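Local structure of 3-carboxy-cis,cis-muconate cycloisomerase (Pseudomonas putida, 1RE5) at residues P13-I18 with R119-L124; L162-A167 with R435-R440; E235-L240 with P328-L333. The protein is a cycloisomerase of the fumarase/aspartase superfamily, a largely helical enzyme assembled from four copies of one chain. All blocks are in the same frame, centred on the assembly; numbering follows the deposited sequence.

From the N terminus, interaction 1 comes first: it lays the short helix 13-18 against the long helix 106-142 and closes a mainly helical loop of 100 residues, complete before interaction 2 begins. Interaction 2 closes a far larger loop, bringing the C-terminal helix 434-449 back onto the start of helix 162-187. Interaction 3 is nested inside that loop and joins helices 231-257 and 319-347. Interactions 1 and 3 are neighbours, with centres about 12 Å apart, and touch where M15 packs on C331 and C332 and L122 on F236. Interaction 2 stands apart, its centre about 29 Å from that of interaction 3, though both reach the third subunit.

Interaction 1. Residues P13-I18 with R119-L124; sequences PAMREI and RDALDL
M15 and A121 have the nearest CA atoms, 6.7 Å apart, across a nearly antiparallel helix pair whose segment axes run at 171° to each other, 10.0 Å apart at their closest. The short N-terminal helix 13-18 is thus laid along helix 106-142, a long helix of the central bundle. No hydrogen bond joins the segments; the contact is made by apolar groups. I18 projects toward the partner helix: chi1 (-67°) sets CG1 beside the backbone N, and the extended chi2 (-174°) carries CD1 on to D120 CB, 3.3 Å away, and close to the backbone N of A121. M15 reaches across differently: its chain bends at chi2 and chi3, bringing CE to 3.4 Å from A121 CB. The flanking charges are held within the same chain, since E17 forms a salt bridge with R22 and D123 one with R184, while F19 in the adjoining loop also touches A121. One methyl serves three residues of the short helix: L124 CD1 lies 3.6 Å from A14 CB, 3.8 Å from the backbone N of M15 and 4.2 Å from I18 CD1.

Interaction 2. Residues L162-A167 with R435-R440; sequences LGMKLA and RVWVAR
M164 runs alongside the indole of W437, the two side chains pointing the same way, and meets the ring at its edge. Its CG lies near the ring plane, 3.7 Å from W437 CD1. The sulfur follows the same rim: M164 SD is 4.9 Å from the centroid of the five-membered ring of W437 and 89° off the ring normal, an edge-on Met-aromatic contact. The extended start of the methionine, with CG anti to the backbone N (chi1 -162°), brings CG to that edge. The indole's polar end turns to another chain, where W437 NE1 donates to the carbonyl O of G197 of the third subunit. M164 packs on the same G197.

Beside this pair, V438 presses CG2 mainly on the backbone of the opposing helix, 3.4 Å from G163 C and 3.5 Å from M164 N. The side-chain part of its contact comes one turn after G163, where A167 points its CB toward the partner helix, 3.9 Å from V438 CA and 4.0 Å from V438 CG2. The small residues G163 and A167 accompany a close approach: the segment axes come to 8.4 Å, with the helices crossing at 35° in the same general direction. All five touching residues are buried. The arrangement is parallel helix-helix packing, with the C-terminal helix laid on a bundle helix at a subunit interface.

Interaction 3. Residues E235-L240 with P328-L333; sequences EFASVL and PDICCL
L240 and C331 form the closest approach between the two segments, with L240 CD2 3.6 Å from C331 SG. The same sulfur also meets F236, whose CE2 is 3.8 Å away. It approaches the phenyl ring at its edge: C331 SG lies 5.1 Å from the F236 centroid and 74° off the ring normal, a Cys sulfur-aromatic contact. With SG beside its own backbone N and anti to the carbonyl carbon (chi1 -72°), C331 directs its sulfur at both the leucine methyl and the ring edge, the three meeting as a triangle.

I330 fills the other half of the packed side and points toward helix 231-257 with both branches in use. Its CG2 lies 4.0 Å from L240 CD2, and its CD1 is equally far, 4.0 Å, from A237 CB. The A237 and I330 CA atoms are 7.0 Å apart. All five touching residues are buried and no hydrogen bond crosses between the segments; the join is made of carbon and sulfur contacts. Other helices add to the packing, with L118 and L122 of helix 106-142 against F236, L301 and L302 against I330, and L305 against A237.

Away from this packed side the segments are more open: E235 and D329 are partly exposed. The E235 carboxylate forms salt bridges with R186 and with R179 of the third subunit, and D329 packs on D329 of the second subunit. S238 points away too but is buried against the third subunit, not on the solvent side; its OG hydrogen-bonds to OG of that subunit's S238.

The segment axes run 10.1 Å apart at 28°, a shallow, roughly parallel crossing of long helices, as in the central helical bundle of the fumarase/aspartase superfamily, which subunits of the tetramer build jointly.

Interaction 1. Residues P13-I18 with R119-L124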
ATOM      1  N   PRO D  13       6.434   7.384  24.821  1.00 27.08           N
ATOM      2  CA  PRO D  13       5.454   7.722  25.866  1.00 26.17           C
ATOM      3  C   PRO D  13       4.763   9.074  25.754  1.00 25.70           C
ATOM      4  O   PRO D  13       3.551   9.181  25.968  1.00 26.03           O
ATOM      5  CB  PRO D  13       6.251   7.565  27.164  1.00 25.78           C
ATOM      6  CG  PRO D  13       7.679   7.709  26.730  1.00 27.10           C
ATOM      7  CD  PRO D  13       7.705   6.957  25.429  1.00 26.42           C
ATOM      8  N   ALA D  14       5.521  10.108  25.422  1.00 25.63           N
ATOM      9  CA  ALA D  14       4.950  11.443  25.293  1.00 24.76           C
ATOM     10  C   ALA D  14       3.938  11.487  24.167  1.00 25.73           C
ATOM     11  O   ALA D  14       2.906  12.142  24.283  1.00 26.40           O
ATOM     12  CB  ALA D  14       6.044  12.442  25.033  1.00 23.89           C
ATOM     13  N   MET D  15       4.250  10.795  23.071  1.00 27.87           N
ATOM     14  CA  MET D  15       3.377  10.749  21.899  1.00 29.24           C
ATOM     15  C   MET D  15       2.101   9.948  22.193  1.00 29.58           C
ATOM     16  O   MET D  15       1.018  10.322  21.762  1.00 29.97           O
ATOM     17  CB  MET D  15       4.125  10.129  20.715  1.00 29.58           C
ATOM     18  CG  MET D  15       3.425  10.286  19.379  1.00 31.15           C
ATOM     19  SD  MET D  15       3.600  11.945  18.701  1.00 34.36           S
ATOM     20  CE  MET D  15       2.145  12.638  19.233  1.00 37.17           C
ATOM     21  N   ARG D  16       2.223   8.841  22.913  1.00 30.11           N
ATOM     22  CA  ARG D  16       1.042   8.059  23.251  1.00 31.72           C
ATOM     23  C   ARG D  16       0.090   8.896  24.100  1.00 32.48           C
ATOM     24  O   ARG D  16      -1.126   8.742  24.007  1.00 33.59           O
ATOM     25  CB  ARG D  16       1.411   6.806  24.044  1.00 32.03           C
ATOM     26  CG  ARG D  16       0.205   5.938  24.415  1.00 33.25           C
ATOM     27  CD  ARG D  16      -0.073   4.867  23.363  1.00 36.34           C
ATOM     28  NE  ARG D  16      -0.910   5.306  22.248  1.00 39.78           N
ATOM     29  CZ  ARG D  16      -0.922   4.720  21.049  1.00 41.11           C
ATOM     30  NH1 ARG D  16      -0.137   3.680  20.812  1.00 41.07           N
ATOM     31  NH2 ARG D  16      -1.728   5.157  20.086  1.00 41.23           N
ATOM     32  N   GLU D  17       0.640   9.774  24.936  1.00 32.72           N
ATOM     33  CA  GLU D  17      -0.186  10.613  25.794  1.00 33.04           C
ATOM     34  C   GLU D  17      -1.069  11.522  24.931  1.00 31.76           C
ATOM     35  O   GLU D  17      -2.268  11.698  25.195  1.00 30.44           O
ATOM     36  CB  GLU D  17       0.698  11.449  26.721  1.00 36.72           C
ATOM     37  CG  GLU D  17      -0.062  12.094  27.870  1.00 42.08           C
ATOM     38  CD  GLU D  17      -0.911  11.084  28.628  1.00 45.30           C
ATOM     39  OE1 GLU D  17      -0.368  10.015  28.987  1.00 48.11           O
ATOM     40  OE2 GLU D  17      -2.113  11.351  28.865  1.00 46.61           O
ATOM     41  N   ILE D  18      -0.472  12.091  23.892  1.00 29.06           N
ATOM     42  CA  ILE D  18      -1.215  12.951  22.992  1.00 27.42           C
ATOM     43  C   ILE D  18      -2.305  12.147  22.291  1.00 28.04           C
ATOM     44  O   ILE D  18      -3.441  12.606  22.161  1.00 29.83           O
ATOM     45  CB  ILE D  18      -0.305  13.560  21.908  1.00 27.40           C
ATOM     46  CG1 ILE D  18       0.683  14.538  22.542  1.00 26.65           C
ATOM     47  CG2 ILE D  18      -1.150  14.249  20.842  1.00 26.62           C
ATOM     48  CD1 ILE D  18       1.527  15.297  21.525  1.00 27.29           C
ATOM     49  N   ARG D 119      -0.771  19.604  16.474  1.00 26.85           N
ATOM     50  CA  ARG D 119       0.184  20.647  16.804  1.00 28.52           C
ATOM     51  C   ARG D 119       1.094  20.178  17.947  1.00 28.78           C
ATOM     52  O   ARG D 119       2.310  20.369  17.893  1.00 29.15           O
ATOM     53  CB  ARG D 119      -0.536  21.939  17.190  1.00 30.25           C
ATOM     54  CG  ARG D 119       0.423  23.076  17.517  1.00 31.55           C
ATOM     55  CD  ARG D 119      -0.118  23.908  18.669  1.00 33.14           C
ATOM     56  NE  ARG D 119      -0.960  25.007  18.206  1.00 33.30           N
ATOM     57  CZ  ARG D 119      -2.085  25.388  18.798  1.00 31.65           C
ATOM     58  NH1 ARG D 119      -2.525  24.753  19.880  1.00 31.39           N
ATOM     59  NH2 ARG D 119      -2.751  26.426  18.317  1.00 31.34           N
ATOM     60  N   ASP D 120       0.519  19.556  18.975  1.00 28.40           N
ATOM     61  CA  ASP D 120       1.335  19.070  20.082  1.00 28.36           C
ATOM     62  C   ASP D 120       2.301  18.032  19.565  1.00 28.60           C
ATOM     63  O   ASP D 120       3.441  17.965  20.023  1.00 30.17           O
ATOM     64  CB  ASP D 120       0.486  18.442  21.186  1.00 27.80           C
ATOM     65  CG  ASP D 120      -0.176  19.472  22.060  1.00 28.30           C
ATOM     66  OD1 ASP D 120       0.260  20.643  22.035  1.00 28.89           O
ATOM     67  OD2 ASP D 120      -1.124  19.108  22.783  1.00 30.09           O
ATOM     68  N   ALA D 121       1.837  17.224  18.611  1.00 27.83           N
ATOM     69  CA  ALA D 121       2.664  16.180  18.014  1.00 26.92           C
ATOM     70  C   ALA D 121       3.784  16.802  17.178  1.00 26.78           C
ATOM     71  O   ALA D 121       4.944  16.403  17.278  1.00 26.17           O
ATOM     72  CB  ALA D 121       1.814  15.282  17.143  1.00 26.62           C
ATOM     73  N   LEU D 122       3.434  17.786  16.358  1.00 26.66           N
ATOM     74  CA  LEU D 122       4.422  18.439  15.512  1.00 27.75           C
ATOM     75  C   LEU D 122       5.545  18.967  16.383  1.00 29.76           C
ATOM     76  O   LEU D 122       6.727  18.839  16.043  1.00 30.86           O
ATOM     77  CB  LEU D 122       3.789  19.600  14.753  1.00 27.35           C
ATOM     78  CG  LEU D 122       4.296  19.834  13.331  1.00 26.17           C
ATOM     79  CD1 LEU D 122       3.866  21.212  12.897  1.00 25.61           C
ATOM     80  CD2 LEU D 122       5.802  19.715  13.265  1.00 25.30           C
ATOM     81  N   ASP D 123       5.160  19.561  17.513  1.00 30.68           N
ATOM     82  CA  ASP D 123       6.110  20.123  18.467  1.00 30.56           C
ATOM     83  C   ASP D 123       7.078  19.081  19.022  1.00 29.73           C
ATOM     84  O   ASP D 123       8.265  19.369  19.167  1.00 29.63           O
ATOM     85  CB  ASP D 123       5.356  20.832  19.610  1.00 31.47           C
ATOM     86  CG  ASP D 123       4.844  22.230  19.210  1.00 32.05           C
ATOM     87  OD1 ASP D 123       4.012  22.801  19.957  1.00 30.19           O
ATOM     88  OD2 ASP D 123       5.280  22.758  18.154  1.00 32.55           O
ATOM     89  N   LEU D 124       6.588  17.880  19.326  1.00 29.07           N
ATOM     90  CA  LEU D 124       7.468  16.824  19.835  1.00 30.20           C
ATOM     91  C   LEU D 124       8.458  16.391  18.763  1.00 30.11           C
ATOM     92  O   LEU D 124       9.668  16.306  18.997  1.00 30.08           O
ATOM     93  CB  LEU D 124       6.677  15.590  20.257  1.00 30.07           C
ATOM     94  CG  LEU D 124       5.876  15.624  21.552  1.00 31.86           C
ATOM     95  CD1 LEU D 124       5.544  14.187  21.957  1.00 31.95           C
ATOM     96  CD2 LEU D 124       6.690  16.299  22.642  1.00 32.72           C
TER

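Interaction 2. Residues L162-A167 with R435-R440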
ATOM      1  N   LEU D 162      33.160   6.826   8.045  1.00 24.10           N
ATOM      2  CA  LEU D 162      31.938   6.630   8.839  1.00 24.15           C
ATOM      3  C   LEU D 162      31.174   7.940   8.933  1.00 24.78           C
ATOM      4  O   LEU D 162      29.937   7.954   8.895  1.00 26.03           O
ATOM      5  CB  LEU D 162      32.238   6.104  10.253  1.00 21.67           C
ATOM      6  CG  LEU D 162      31.007   5.945  11.168  1.00 20.13           C
ATOM      7  CD1 LEU D 162      30.010   4.986  10.532  1.00 20.47           C
ATOM      8  CD2 LEU D 162      31.422   5.418  12.539  1.00 18.44           C
ATOM      9  N   GLY D 163      31.919   9.041   9.056  1.00 24.68           N
ATOM     10  CA  GLY D 163      31.305  10.353   9.147  1.00 23.20           C
ATOM     11  C   GLY D 163      30.507  10.684   7.898  1.00 23.74           C
ATOM     12  O   GLY D 163      29.447  11.324   7.969  1.00 23.18           O
ATOM     13  N   MET D 164      31.012  10.246   6.746  1.00 22.94           N
ATOM     14  CA  MET D 164      30.337  10.496   5.482  1.00 22.15           C
ATOM     15  C   MET D 164      28.960   9.839   5.546  1.00 23.46           C
ATOM     16  O   MET D 164      27.944  10.465   5.219  1.00 25.17           O
ATOM     17  CB  MET D 164      31.139   9.915   4.320  1.00 20.93           C
ATOM     18  CG  MET D 164      30.760  10.476   2.965  1.00 21.17           C
ATOM     19  SD  MET D 164      31.368   9.499   1.570  1.00 21.56           S
ATOM     20  CE  MET D 164      32.987   9.181   2.095  1.00 24.35           C
ATOM     21  N   LYS D 165      28.924   8.585   5.995  1.00 21.76           N
ATOM     22  CA  LYS D 165      27.668   7.870   6.093  1.00 21.60           C
ATOM     23  C   LYS D 165      26.713   8.599   7.021  1.00 22.55           C
ATOM     24  O   LYS D 165      25.589   8.902   6.629  1.00 23.88           O
ATOM     25  CB  LYS D 165      27.897   6.434   6.579  1.00 22.85           C
ATOM     26  CG  LYS D 165      28.751   5.568   5.633  1.00 21.47           C
ATOM     27  CD  LYS D 165      28.984   4.181   6.209  1.00 22.44           C
ATOM     28  CE  LYS D 165      27.756   3.291   6.097  1.00 21.29           C
ATOM     29  NZ  LYS D 165      27.481   2.885   4.696  1.00 20.22           N
ATOM     30  N   LEU D 166      27.142   8.890   8.246  1.00 22.45           N
ATOM     31  CA  LEU D 166      26.273   9.597   9.182  1.00 22.49           C
ATOM     32  C   LEU D 166      25.861  10.962   8.647  1.00 23.02           C
ATOM     33  O   LEU D 166      24.782  11.452   8.954  1.00 25.45           O
ATOM     34  CB  LEU D 166      26.960   9.782  10.531  1.00 22.38           C
ATOM     35  CG  LEU D 166      27.271   8.509  11.316  1.00 23.37           C
ATOM     36  CD1 LEU D 166      27.961   8.873  12.608  1.00 20.67           C
ATOM     37  CD2 LEU D 166      25.980   7.747  11.601  1.00 23.20           C
ATOM     38  N   ALA D 167      26.716  11.583   7.843  1.00 23.33           N
ATOM     39  CA  ALA D 167      26.401  12.900   7.279  1.00 22.83           C
ATOM     40  C   ALA D 167      25.181  12.820   6.356  1.00 22.11           C
ATOM     41  O   ALA D 167      24.369  13.742   6.300  1.00 22.94           O
ATOM     42  CB  ALA D 167      27.613  13.447   6.514  1.00 21.17           C
ATOM     43  N   ARG D 435      35.514  14.039   3.825  1.00 31.97           N
ATOM     44  CA  ARG D 435      35.504  15.116   4.818  1.00 33.29           C
ATOM     45  C   ARG D 435      34.726  16.362   4.370  1.00 31.86           C
ATOM     46  O   ARG D 435      34.123  17.069   5.189  1.00 31.46           O
ATOM     47  CB  ARG D 435      36.943  15.496   5.202  1.00 37.68           C
ATOM     48  CG  ARG D 435      37.556  14.565   6.232  1.00 45.31           C
ATOM     49  CD  ARG D 435      38.988  14.946   6.625  1.00 51.47           C
ATOM     50  NE  ARG D 435      39.966  14.612   5.584  1.00 57.17           N
ATOM     51  CZ  ARG D 435      40.075  13.413   5.007  1.00 59.34           C
ATOM     52  NH1 ARG D 435      39.264  12.420   5.362  1.00 61.39           N
ATOM     53  NH2 ARG D 435      40.989  13.209   4.063  1.00 59.21           N
ATOM     54  N   VAL D 436      34.737  16.630   3.073  1.00 29.44           N
ATOM     55  CA  VAL D 436      34.011  17.772   2.547  1.00 27.40           C
ATOM     56  C   VAL D 436      32.504  17.556   2.748  1.00 26.99           C
ATOM     57  O   VAL D 436      31.798  18.449   3.236  1.00 27.00           O
ATOM     58  CB  VAL D 436      34.306  17.962   1.045  1.00 26.75           C
ATOM     59  CG1 VAL D 436      33.433  19.079   0.473  1.00 26.72           C
ATOM     60  CG2 VAL D 436      35.764  18.283   0.854  1.00 23.95           C
ATOM     61  N   TRP D 437      32.018  16.372   2.377  1.00 24.53           N
ATOM     62  CA  TRP D 437      30.601  16.056   2.520  1.00 23.91           C
ATOM     63  C   TRP D 437      30.149  16.283   3.971  1.00 24.98           C
ATOM     64  O   TRP D 437      29.121  16.932   4.228  1.00 25.55           O
ATOM     65  CB  TRP D 437      30.330  14.599   2.124  1.00 22.22           C
ATOM     66  CG  TRP D 437      30.650  14.228   0.690  1.00 19.56           C
ATOM     67  CD1 TRP D 437      30.961  12.978   0.223  1.00 17.18           C
ATOM     68  CD2 TRP D 437      30.654  15.094  -0.456  1.00 18.76           C
ATOM     69  NE1 TRP D 437      31.158  13.011  -1.134  1.00 17.23           N
ATOM     70  CE2 TRP D 437      30.980  14.293  -1.581  1.00 17.62           C
ATOM     71  CE3 TRP D 437      30.418  16.467  -0.644  1.00 17.92           C
ATOM     72  CZ2 TRP D 437      31.075  14.818  -2.880  1.00 16.86           C
ATOM     73  CZ3 TRP D 437      30.513  16.992  -1.941  1.00 18.12           C
ATOM     74  CH2 TRP D 437      30.842  16.164  -3.041  1.00 16.96           C
ATOM     75  N   VAL D 438      30.907  15.743   4.923  1.00 24.29           N
ATOM     76  CA  VAL D 438      30.569  15.923   6.328  1.00 23.95           C
ATOM     77  C   VAL D 438      30.534  17.410   6.681  1.00 25.13           C
ATOM     78  O   VAL D 438      29.711  17.858   7.477  1.00 25.37           O
ATOM     79  CB  VAL D 438      31.597  15.251   7.235  1.00 23.60           C
ATOM     80  CG1 VAL D 438      31.297  15.598   8.688  1.00 22.47           C
ATOM     81  CG2 VAL D 438      31.581  13.737   7.016  1.00 21.52           C
ATOM     82  N   ALA D 439      31.441  18.172   6.076  1.00 26.45           N
ATOM     83  CA  ALA D 439      31.540  19.606   6.315  1.00 24.76           C
ATOM     84  C   ALA D 439      30.299  20.334   5.839  1.00 25.15           C
ATOM     85  O   ALA D 439      29.688  21.097   6.588  1.00 25.20           O
ATOM     86  CB  ALA D 439      32.739  20.140   5.608  1.00 23.68           C
ATOM     87  N   ARG D 440      29.932  20.093   4.587  1.00 24.57           N
ATOM     88  CA  ARG D 440      28.768  20.728   3.999  1.00 24.99           C
ATOM     89  C   ARG D 440      27.486  20.380   4.742  1.00 26.52           C
ATOM     90  O   ARG D 440      26.664  21.249   5.021  1.00 27.58           O
ATOM     91  CB  ARG D 440      28.636  20.309   2.541  1.00 23.63           C
ATOM     92  CG  ARG D 440      29.829  20.638   1.690  1.00 21.94           C
ATOM     93  CD  ARG D 440      29.551  20.234   0.269  1.00 23.22           C
ATOM     94  NE  ARG D 440      29.672  21.354  -0.651  1.00 25.44           N
ATOM     95  CZ  ARG D 440      28.808  21.617  -1.626  1.00 27.95           C
ATOM     96  NH1 ARG D 440      27.742  20.852  -1.816  1.00 27.80           N
ATOM     97  NH2 ARG D 440      29.020  22.644  -2.436  1.00 32.25           N
TER

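Interaction 3. Residues E235-L240 with P328-L333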
ATOM      1  N   GLU D 235      -0.597  15.474   3.707  1.00 21.73           N
ATOM      2  CA  GLU D 235       0.762  15.987   3.544  1.00 21.68           C
ATOM      3  C   GLU D 235       1.583  15.769   4.816  1.00 22.40           C
ATOM      4  O   GLU D 235       2.743  15.358   4.755  1.00 22.82           O
ATOM      5  CB  GLU D 235       0.760  17.469   3.229  1.00 21.35           C
ATOM      6  CG  GLU D 235       2.104  18.123   3.465  1.00 21.24           C
ATOM      7  CD  GLU D 235       2.118  19.565   3.014  1.00 23.58           C
ATOM      8  OE1 GLU D 235       1.210  20.333   3.415  1.00 23.54           O
ATOM      9  OE2 GLU D 235       3.038  19.928   2.252  1.00 24.13           O
ATOM     10  N   PHE D 236       0.985  16.061   5.968  1.00 22.10           N
ATOM     11  CA  PHE D 236       1.672  15.874   7.244  1.00 22.09           C
ATOM     12  C   PHE D 236       2.074  14.410   7.417  1.00 20.85           C
ATOM     13  O   PHE D 236       3.191  14.104   7.838  1.00 21.81           O
ATOM     14  CB  PHE D 236       0.763  16.302   8.404  1.00 22.03           C
ATOM     15  CG  PHE D 236       1.360  16.070   9.760  1.00 21.59           C
ATOM     16  CD1 PHE D 236       2.516  16.735  10.151  1.00 22.46           C
ATOM     17  CD2 PHE D 236       0.766  15.188  10.655  1.00 21.94           C
ATOM     18  CE1 PHE D 236       3.070  16.523  11.427  1.00 22.66           C
ATOM     19  CE2 PHE D 236       1.316  14.969  11.933  1.00 20.97           C
ATOM     20  CZ  PHE D 236       2.468  15.638  12.314  1.00 20.18           C
ATOM     21  N   ALA D 237       1.160  13.507   7.086  1.00 19.43           N
ATOM     22  CA  ALA D 237       1.428  12.076   7.211  1.00 19.58           C
ATOM     23  C   ALA D 237       2.547  11.680   6.263  1.00 18.93           C
ATOM     24  O   ALA D 237       3.369  10.824   6.559  1.00 18.36           O
ATOM     25  CB  ALA D 237       0.168  11.279   6.885  1.00 17.30           C
ATOM     26  N   SER D 238       2.565  12.327   5.112  1.00 18.97           N
ATOM     27  CA  SER D 238       3.558  12.053   4.100  1.00 19.08           C
ATOM     28  C   SER D 238       4.976  12.415   4.548  1.00 18.50           C
ATOM     29  O   SER D 238       5.927  11.678   4.303  1.00 19.34           O
ATOM     30  CB  SER D 238       3.184  12.813   2.835  1.00 18.87           C
ATOM     31  OG  SER D 238       4.216  12.688   1.896  1.00 25.02           O
ATOM     32  N   VAL D 239       5.135  13.554   5.206  1.00 18.77           N
ATOM     33  CA  VAL D 239       6.465  13.951   5.665  1.00 17.44           C
ATOM     34  C   VAL D 239       6.907  12.987   6.759  1.00 16.99           C
ATOM     35  O   VAL D 239       8.069  12.590   6.821  1.00 13.97           O
ATOM     36  CB  VAL D 239       6.467  15.420   6.182  1.00 17.21           C
ATOM     37  CG1 VAL D 239       7.865  15.815   6.649  1.00 14.96           C
ATOM     38  CG2 VAL D 239       6.009  16.357   5.059  1.00 13.63           C
ATOM     39  N   LEU D 240       5.973  12.601   7.623  1.00 18.79           N
ATOM     40  CA  LEU D 240       6.293  11.640   8.679  1.00 19.96           C
ATOM     41  C   LEU D 240       6.753  10.344   7.996  1.00 19.66           C
ATOM     42  O   LEU D 240       7.630   9.622   8.501  1.00 17.34           O
ATOM     43  CB  LEU D 240       5.063  11.382   9.554  1.00 21.25           C
ATOM     44  CG  LEU D 240       5.014  12.046  10.940  1.00 22.67           C
ATOM     45  CD1 LEU D 240       5.414  13.497  10.859  1.00 22.82           C
ATOM     46  CD2 LEU D 240       3.607  11.916  11.503  1.00 23.03           C
ATOM     47  N   PRO D 328      -3.163   8.738  13.783  1.00 21.00           N
ATOM     48  CA  PRO D 328      -2.476   8.600  15.069  1.00 20.93           C
ATOM     49  C   PRO D 328      -1.444   7.471  15.023  1.00 20.73           C
ATOM     50  O   PRO D 328      -0.330   7.616  15.525  1.00 22.04           O
ATOM     51  CB  PRO D 328      -3.620   8.331  16.042  1.00 19.96           C
ATOM     52  CG  PRO D 328      -4.748   9.108  15.431  1.00 20.72           C
ATOM     53  CD  PRO D 328      -4.623   8.740  13.972  1.00 20.77           C
ATOM     54  N   ASP D 329      -1.795   6.351  14.413  1.00 21.30           N
ATOM     55  CA  ASP D 329      -0.843   5.253  14.338  1.00 24.17           C
ATOM     56  C   ASP D 329       0.465   5.697  13.707  1.00 22.90           C
ATOM     57  O   ASP D 329       1.542   5.340  14.182  1.00 22.88           O
ATOM     58  CB  ASP D 329      -1.411   4.081  13.533  1.00 28.30           C
ATOM     59  CG  ASP D 329      -2.277   3.172  14.371  1.00 33.52           C
ATOM     60  OD1 ASP D 329      -2.715   2.119  13.841  1.00 37.12           O
ATOM     61  OD2 ASP D 329      -2.519   3.515  15.559  1.00 36.59           O
ATOM     62  N   ILE D 330       0.369   6.465  12.626  1.00 21.80           N
ATOM     63  CA  ILE D 330       1.561   6.940  11.938  1.00 20.77           C
ATOM     64  C   ILE D 330       2.428   7.764  12.889  1.00 20.89           C
ATOM     65  O   ILE D 330       3.624   7.525  13.006  1.00 19.86           O
ATOM     66  CB  ILE D 330       1.186   7.781  10.706  1.00 19.69           C
ATOM     67  CG1 ILE D 330       0.453   6.911   9.687  1.00 17.95           C
ATOM     68  CG2 ILE D 330       2.441   8.366  10.081  1.00 21.21           C
ATOM     69  CD1 ILE D 330      -0.122   7.667   8.520  1.00 16.04           C
ATOM     70  N   CYS D 331       1.811   8.722  13.575  1.00 21.72           N
ATOM     71  CA  CYS D 331       2.523   9.571  14.522  1.00 20.59           C
ATOM     72  C   CYS D 331       3.216   8.766  15.615  1.00 20.96           C
ATOM     73  O   CYS D 331       4.371   9.039  15.970  1.00 20.45           O
ATOM     74  CB  CYS D 331       1.552  10.564  15.156  1.00 19.44           C
ATOM     75  SG  CYS D 331       1.032  11.861  14.021  1.00 20.44           S
ATOM     76  N   CYS D 332       2.518   7.775  16.158  1.00 20.77           N
ATOM     77  CA  CYS D 332       3.105   6.969  17.218  1.00 21.75           C
ATOM     78  C   CYS D 332       4.269   6.133  16.714  1.00 22.23           C
ATOM     79  O   CYS D 332       5.317   6.058  17.355  1.00 24.10           O
ATOM     80  CB  CYS D 332       2.036   6.077  17.850  1.00 22.00           C
ATOM     81  SG  CYS D 332       0.773   7.045  18.681  1.00 19.87           S
ATOM     82  N   LEU D 333       4.082   5.513  15.555  1.00 23.45           N
ATOM     83  CA  LEU D 333       5.110   4.679  14.937  1.00 22.72           C
ATOM     84  C   LEU D 333       6.395   5.469  14.730  1.00 21.90           C
ATOM     85  O   LEU D 333       7.494   4.998  15.043  1.00 22.72           O
ATOM     86  CB  LEU D 333       4.604   4.153  13.591  1.00 23.90           C
ATOM     87  CG  LEU D 333       4.384   2.646  13.373  1.00 24.99           C
ATOM     88  CD1 LEU D 333       4.400   1.878  14.691  1.00 25.17           C
ATOM     89  CD2 LEU D 333       3.057   2.455  12.647  1.00 24.37           C
TER